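Local coordinates for dihydropteroate synthase (Stenotrophomonas maltophilia, PDB 7L6P), which probably catalyses the condensation of para-aminobenzoate with 6-hydroxymethyl-7,8-dihydropterin diphosphate to give 7,8-dihydropteroate, a step of folate biosynthesis, at residues H209-T212 with L213-R216; H257-A260 with V261-G264; K281-Q284 with A285-V289. All blocks are in the same frame, centred on the assembly; numbering follows the deposited sequence.

Interaction 1: H209-T212 with L213-R216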
loop_
_atom_site.group_PDB
_atom_site.type_symbol
_atom_site.label_atom_id
_atom_site.label_comp_id
_atom_site.label_asym_id
_atom_site.label_seq_id
_atom_site.Cartn_x
_atom_site.Cartn_y
_atom_site.Cartn_z
ATOM N N HIS A 209 -8.752 -0.509 -18.584
ATOM C CA HIS A 209 -7.514 -0.814 -19.290
ATOM C C HIS A 209 -6.335 -0.768 -18.333
ATOM O O HIS A 209 -5.444 -1.631 -18.393
ATOM C CB HIS A 209 -7.290 0.161 -20.449
ATOM C CG HIS A 209 -8.379 0.142 -21.477
ATOM N ND1 HIS A 209 -8.771 1.271 -22.165
ATOM C CD2 HIS A 209 -9.170 -0.862 -21.920
ATOM C CE1 HIS A 209 -9.746 0.959 -23.003
ATOM N NE2 HIS A 209 -10.009 -0.330 -22.872
ATOM N N ASN A 210 -6.304 0.242 -17.450
ATOM C CA ASN A 210 -5.189 0.384 -16.517
ATOM C C ASN A 210 -5.100 -0.812 -15.576
ATOM O O ASN A 210 -4.003 -1.313 -15.302
ATOM C CB ASN A 210 -5.315 1.673 -15.704
ATOM C CG ASN A 210 -4.896 2.889 -16.487
ATOM O OD1 ASN A 210 -4.038 2.820 -17.378
ATOM N ND2 ASN A 210 -5.466 4.030 -16.132
ATOM N N MET A 211 -6.236 -1.255 -15.045
ATOM C CA MET A 211 -6.232 -2.371 -14.113
ATOM C C MET A 211 -5.851 -3.677 -14.806
ATOM O O MET A 211 -5.191 -4.534 -14.210
ATOM C CB MET A 211 -7.595 -2.485 -13.429
ATOM C CG MET A 211 -7.909 -1.322 -12.443
ATOM S SD MET A 211 -6.688 -1.046 -11.124
ATOM C CE MET A 211 -5.717 0.298 -11.811
ATOM N N THR A 212 -6.276 -3.862 -16.053
ATOM C CA THR A 212 -5.862 -5.044 -16.794
ATOM C C THR A 212 -4.340 -5.036 -17.020
ATOM O O THR A 212 -3.646 -6.005 -16.681
ATOM C CB THR A 212 -6.655 -5.130 -18.106
ATOM O OG1 THR A 212 -8.024 -5.493 -17.822
ATOM C CG2 THR A 212 -6.040 -6.165 -19.060
ATOM N N LEU A 213 -3.794 -3.910 -17.499
ATOM C CA LEU A 213 -2.343 -3.797 -17.668
ATOM C C LEU A 213 -1.603 -3.986 -16.352
ATOM O O LEU A 213 -0.566 -4.654 -16.308
ATOM C CB LEU A 213 -1.980 -2.443 -18.261
ATOM C CG LEU A 213 -2.262 -2.274 -19.743
ATOM C CD1 LEU A 213 -2.220 -0.796 -20.085
ATOM C CD2 LEU A 213 -1.246 -3.120 -20.589
ATOM N N LEU A 214 -2.081 -3.349 -15.274
ATOM C CA LEU A 214 -1.379 -3.469 -13.997
ATOM C C LEU A 214 -1.412 -4.901 -13.505
ATOM O O LEU A 214 -0.393 -5.429 -13.057
ATOM C CB LEU A 214 -1.987 -2.536 -12.946
ATOM C CG LEU A 214 -1.353 -2.627 -11.539
ATOM C CD1 LEU A 214 0.149 -2.335 -11.591
ATOM C CD2 LEU A 214 -2.077 -1.711 -10.501
ATOM N N ALA A 215 -2.563 -5.561 -13.628
ATOM C CA ALA A 215 -2.691 -6.922 -13.120
ATOM C C ALA A 215 -1.811 -7.901 -13.896
ATOM O O ALA A 215 -1.208 -8.798 -13.295
ATOM C CB ALA A 215 -4.150 -7.360 -13.166
ATOM N N ARG A 216 -1.749 -7.763 -15.223
ATOM C CA ARG A 216 -0.953 -8.637 -16.074
ATOM C C ARG A 216 0.390 -8.014 -16.459
ATOM O O ARG A 216 1.004 -8.448 -17.431
ATOM C CB ARG A 216 -1.748 -9.020 -17.329
ATOM C CG ARG A 216 -3.246 -9.193 -17.070
ATOM C CD ARG A 216 -3.896 -10.280 -17.916
ATOM N NE ARG A 216 -4.120 -9.900 -19.307
ATOM C CZ ARG A 216 -5.310 -9.623 -19.828
ATOM N NH1 ARG A 216 -6.410 -9.618 -19.083
ATOM N NH2 ARG A 216 -5.400 -9.355 -21.129
#
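The shortest polar bond here runs from Leu-214 N to Asn-210 O, at 2.8 Å, with an N-H...O angle of 159°. It is one of four successive i to i+4 backbone bonds. In the last of them Arg-216 N reaches Thr-212 O at 3.0 Å, and Arg-216 is also where phi and psi leave helical values.

Side chains also meet over this last turn. In Thr-212, chi1 (-72°) sets OG1 beside the backbone nitrogen and CG2 anti to it, which turns the methyl toward the C-terminal end of the helix; OG1 makes a weak hydrogen bond back to Ala-208 O. The methyl lies over one face of the Arg-216 guanidinium, 3.4 Å above the plane but displaced toward its rim; the nearest pair is Thr-212 CG2 and Arg-216 NH1 at 3.5 Å. Bends at chi2 and chi3 fold the arginine back along the threonine, and its CG passes 3.2 Å from Thr-212 O. Because Arg-216 has two deposited conformers, this overlap describes one of them. Elsewhere on the helix, Met-211 CE and Leu-214 CD2, three residues apart, make a loose apolar contact at 4.4 Å.

Thr-212 and Leu-213 rest on helix 170-188, while Met-211 and Leu-214 pack on Ala-285 and Val-286 of the second subunit. The arrangement is that of the C-terminal end of an outer helix in a TIM barrel, here in the beta-alpha-beta unit of strand 195-198, helix 207-215 and strand 227-229.

Interaction 2: H257-A260 with V261-G264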
loop_
_atom_site.group_PDB
_atom_site.type_symbol
_atom_site.label_atom_id
_atom_site.label_comp_id
_atom_site.label_asym_id
_atom_site.label_seq_id
_atom_site.Cartn_x
_atom_site.Cartn_y
_atom_site.Cartn_z
ATOM N N HIS A 257 1.437 1.465 -6.528
ATOM C CA HIS A 257 2.858 1.301 -6.819
ATOM C C HIS A 257 3.449 0.060 -6.156
ATOM O O HIS A 257 4.328 -0.579 -6.736
ATOM C CB HIS A 257 3.611 2.565 -6.413
ATOM C CG HIS A 257 3.332 3.710 -7.322
ATOM N ND1 HIS A 257 2.923 4.945 -6.872
ATOM C CD2 HIS A 257 3.360 3.788 -8.678
ATOM C CE1 HIS A 257 2.711 5.739 -7.911
ATOM N NE2 HIS A 257 2.962 5.061 -9.016
ATOM N N LEU A 258 2.979 -0.311 -4.966
ATOM C CA LEU A 258 3.409 -1.572 -4.366
ATOM C C LEU A 258 3.041 -2.746 -5.257
ATOM O O LEU A 258 3.859 -3.645 -5.498
ATOM C CB LEU A 258 2.793 -1.735 -2.968
ATOM C CG LEU A 258 3.058 -3.018 -2.194
ATOM C CD1 LEU A 258 4.541 -3.367 -2.185
ATOM C CD2 LEU A 258 2.572 -2.820 -0.754
ATOM N N ILE A 259 1.794 -2.762 -5.740
ATOM C CA ILE A 259 1.344 -3.828 -6.629
ATOM C C ILE A 259 2.161 -3.837 -7.906
ATOM O O ILE A 259 2.520 -4.899 -8.422
ATOM C CB ILE A 259 -0.156 -3.670 -6.937
ATOM C CG1 ILE A 259 -0.984 -3.786 -5.650
ATOM C CG2 ILE A 259 -0.602 -4.651 -8.035
ATOM C CD1 ILE A 259 -2.437 -3.350 -5.826
ATOM N N ALA A 260 2.424 -2.658 -8.466
ATOM C CA ALA A 260 3.237 -2.575 -9.676
ATOM C C ALA A 260 4.618 -3.168 -9.445
ATOM O O ALA A 260 5.175 -3.830 -10.331
ATOM C CB ALA A 260 3.343 -1.122 -10.141
ATOM N N VAL A 261 5.205 -2.916 -8.271
ATOM C CA VAL A 261 6.527 -3.458 -7.970
ATOM C C VAL A 261 6.455 -4.964 -7.760
ATOM O O VAL A 261 7.321 -5.722 -8.222
ATOM C CB VAL A 261 7.128 -2.721 -6.771
ATOM C CG1 VAL A 261 8.369 -3.476 -6.215
ATOM C CG2 VAL A 261 7.472 -1.319 -7.185
ATOM N N GLN A 262 5.419 -5.435 -7.074
ATOM C CA GLN A 262 5.267 -6.876 -6.920
ATOM C C GLN A 262 5.164 -7.589 -8.263
ATOM O O GLN A 262 5.484 -8.775 -8.358
ATOM C CB GLN A 262 4.039 -7.193 -6.077
ATOM C CG GLN A 262 4.119 -6.655 -4.655
ATOM C CD GLN A 262 2.833 -6.830 -3.902
ATOM O OE1 GLN A 262 1.744 -6.719 -4.470
ATOM N NE2 GLN A 262 2.945 -7.133 -2.611
ATOM N N ARG A 263 4.679 -6.910 -9.296
ATOM C CA ARG A 263 4.485 -7.538 -10.590
ATOM C C ARG A 263 5.559 -7.148 -11.596
ATOM O O ARG A 263 5.395 -7.391 -12.794
ATOM C CB ARG A 263 3.078 -7.234 -11.102
ATOM C CG ARG A 263 2.065 -7.592 -10.032
ATOM C CD ARG A 263 0.648 -7.857 -10.503
ATOM N NE ARG A 263 -0.144 -8.281 -9.352
ATOM C CZ ARG A 263 -1.226 -9.040 -9.428
ATOM N NH1 ARG A 263 -1.713 -9.435 -10.597
ATOM N NH2 ARG A 263 -1.791 -9.471 -8.305
ATOM N N GLY A 264 6.665 -6.581 -11.132
ATOM C CA GLY A 264 7.894 -6.513 -11.896
ATOM C C GLY A 264 8.437 -5.129 -12.155
ATOM O O GLY A 264 9.547 -5.023 -12.697
#
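Arg-263 N is shared between two carbonyls at the end of the helix, and both bonds are weak: 3.1 Å to Ile-259 O and 3.3 Å to Ala-260 O, with N-H...O angles of 132° and 133°. The preceding bond, Gln-262 N to Leu-258 O, is shorter at 2.8 Å.

These long, bent bonds belong to a Schellman motif closing helix 250-262. Gly-264, with phi 121°, is its C-prime residue; Gly-264 N bonds to Val-261 O at 3.1 Å, and Ala-265 N bonds to Ala-260 O. A side chain at this positive phi would collide with the carbonyl O of Arg-263.

Gln-262 CG comes within 3.1 Å of Leu-258 O. Extended beyond CG, the glutamine crosses Leu-258 at an angle, its NE2 lying 4.1 Å from Leu-258 CD1. Its amide is held elsewhere, OE1 accepting a hydrogen bond from NE2 of Gln-262 of the second subunit. Arg-263 runs alongside Ile-259 in the same direction, with NE 3.9 Å from Ile-259 CG2. A straight chain from CG to NE carries the guanidinium past the isoleucine, toward a probable hydrogen bond with Ala-215 of helix 207-215. Val-261 CG2, lying beside its own nitrogen, packs 3.3 Å from His-257 O.

Interaction 3: K281-Q284 with A285-V289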
loop_
_atom_site.group_PDB
_atom_site.type_symbol
_atom_site.label_atom_id
_atom_site.label_comp_id
_atom_site.label_asym_id
_atom_site.label_seq_id
_atom_site.Cartn_x
_atom_site.Cartn_y
_atom_site.Cartn_z
ATOM N N LYS A 281 9.982 -0.233 1.724
ATOM C CA LYS A 281 10.813 -0.820 2.770
ATOM C C LYS A 281 10.070 -1.953 3.469
ATOM O O LYS A 281 10.649 -3.018 3.725
ATOM C CB LYS A 281 11.244 0.249 3.764
ATOM C CG LYS A 281 12.285 1.198 3.202
ATOM C CD LYS A 281 12.806 2.113 4.287
ATOM C CE LYS A 281 13.950 2.993 3.802
ATOM N NZ LYS A 281 14.454 3.824 4.966
ATOM N N ILE A 282 8.767 -1.766 3.731
ATOM C CA ILE A 282 7.964 -2.859 4.276
ATOM C C ILE A 282 7.955 -4.038 3.317
ATOM O O ILE A 282 8.102 -5.198 3.725
ATOM C CB ILE A 282 6.540 -2.376 4.609
ATOM C CG1 ILE A 282 6.605 -1.197 5.590
ATOM C CG2 ILE A 282 5.677 -3.525 5.138
ATOM C CD1 ILE A 282 7.461 -1.474 6.813
ATOM N N TRP A 283 7.804 -3.763 2.025
ATOM C CA TRP A 283 7.818 -4.842 1.050
ATOM C C TRP A 283 9.133 -5.599 1.105
ATOM O O TRP A 283 9.148 -6.831 1.218
ATOM C CB TRP A 283 7.575 -4.279 -0.349
ATOM C CG TRP A 283 7.715 -5.287 -1.435
ATOM C CD1 TRP A 283 8.551 -5.221 -2.517
ATOM C CD2 TRP A 283 7.022 -6.538 -1.538
ATOM N NE1 TRP A 283 8.376 -6.328 -3.313
ATOM C CE2 TRP A 283 7.453 -7.157 -2.729
ATOM C CE3 TRP A 283 6.050 -7.182 -0.752
ATOM C CZ2 TRP A 283 6.963 -8.395 -3.147
ATOM C CZ3 TRP A 283 5.561 -8.412 -1.168
ATOM C CH2 TRP A 283 6.027 -9.009 -2.353
ATOM N N GLN A 284 10.252 -4.870 1.064
ATOM C CA GLN A 284 11.567 -5.510 1.063
ATOM C C GLN A 284 11.794 -6.315 2.332
ATOM O O GLN A 284 12.374 -7.398 2.283
ATOM C CB GLN A 284 12.648 -4.453 0.865
ATOM C CG GLN A 284 12.620 -3.924 -0.549
ATOM C CD GLN A 284 12.943 -2.437 -0.656
ATOM O OE1 GLN A 284 13.424 -1.820 0.302
ATOM N NE2 GLN A 284 12.668 -1.848 -1.842
ATOM N N ALA A 285 11.327 -5.827 3.479
ATOM C CA ALA A 285 11.514 -6.615 4.698
ATOM C C ALA A 285 10.704 -7.908 4.651
ATOM O O ALA A 285 11.200 -8.975 5.035
ATOM C CB ALA A 285 11.158 -5.789 5.927
ATOM N N VAL A 286 9.474 -7.846 4.140
ATOM C CA VAL A 286 8.677 -9.060 4.017
ATOM C C VAL A 286 9.331 -10.031 3.038
ATOM O O VAL A 286 9.402 -11.239 3.304
ATOM C CB VAL A 286 7.242 -8.720 3.581
ATOM C CG1 VAL A 286 6.491 -9.979 3.234
ATOM C CG2 VAL A 286 6.520 -7.954 4.661
ATOM N N GLU A 287 9.835 -9.512 1.905
ATOM C CA GLU A 287 10.382 -10.410 0.901
ATOM C C GLU A 287 11.720 -11.014 1.303
ATOM O O GLU A 287 12.112 -12.034 0.726
ATOM C CB GLU A 287 10.529 -9.694 -0.432
ATOM C CG GLU A 287 9.239 -9.638 -1.206
ATOM C CD GLU A 287 8.728 -11.006 -1.652
ATOM O OE1 GLU A 287 8.125 -11.726 -0.828
ATOM O OE2 GLU A 287 8.925 -11.356 -2.836
ATOM N N ALA A 288 12.413 -10.434 2.282
ATOM C CA ALA A 288 13.694 -10.959 2.740
ATOM C C ALA A 288 13.546 -12.210 3.591
ATOM O O ALA A 288 14.545 -12.893 3.836
ATOM C CB ALA A 288 14.443 -9.879 3.524
ATOM N N VAL A 289 12.342 -12.518 4.050
ATOM C CA VAL A 289 12.115 -13.716 4.865
ATOM C C VAL A 289 12.176 -14.952 3.974
ATOM O O VAL A 289 11.538 -14.973 2.906
ATOM C CB VAL A 289 10.778 -13.615 5.580
ATOM C CG1 VAL A 289 10.506 -14.867 6.382
ATOM C CG2 VAL A 289 10.775 -12.381 6.475
#
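Glu-287 lays its aliphatic CG over one face of the Trp-283 indole, a CH-pi contact between residues one turn apart near the end of helix 273-287, the last helix of the TIM-barrel chain. CG stands 3.4 Å from the centroid of the six-membered ring of Trp-283 and 18° off the ring normal, which places it over the face.

The two side chains cross, yet their flat ends are almost parallel: the carboxylate and indole planes differ by 16°. Only CG is over the face; the carboxylate runs outward past the CZ2-CH2 side of the ring, with Glu-287 CD 3.4 Å from Trp-283 CH2. On the tryptophan, CG anti to the backbone nitrogen swings the indole toward the following turn. On the glutamate, chi1 (-82°) keeps CG beside the backbone nitrogen and so over the ring, while the bend at chi2 turns CD toward the CH2 side. The modelled alternative of Glu-287 may sit differently.

Glu-287 OE1 forms a salt bridge with NH2 of Arg-263 of the second subunit, and that arginine also packs against Trp-283, which places ring and acid at the dimer interface. Within its own chain the indole touches Leu-258, Val-261 and Gln-262 of helix 250-262.

Beneath the pair, Glu-287 N bonds to Trp-283 O at 2.9 Å. The next bond, from Ala-288 N to Gln-284 O, is weak at 3.0 Å.

How the interactions relate
The three contacts lie on three outer helices, 207-215, 250-262 and 273-287, and all touch the second subunit. Interaction 2 is the middle one: its centre is 11 Å from that of interaction 1 and 13 Å from that of interaction 3. Toward interaction 1, the probable hydrogen bond of Arg-263 NH1 to Ala-215 O measures 2.8 Å, and Leu-214 CD1 packs on Ala-260 CA at 3.6 Å. Toward interaction 3, Gln-262 NE2 lies 3.3 Å from Trp-283 CZ3. Interactions 1 and 3 do not touch within the chain, their nearest atoms being about 12 Å apart, but Val-289 of the second subunit packs on Ala-215 and Arg-216, joining the two regions across the dimer.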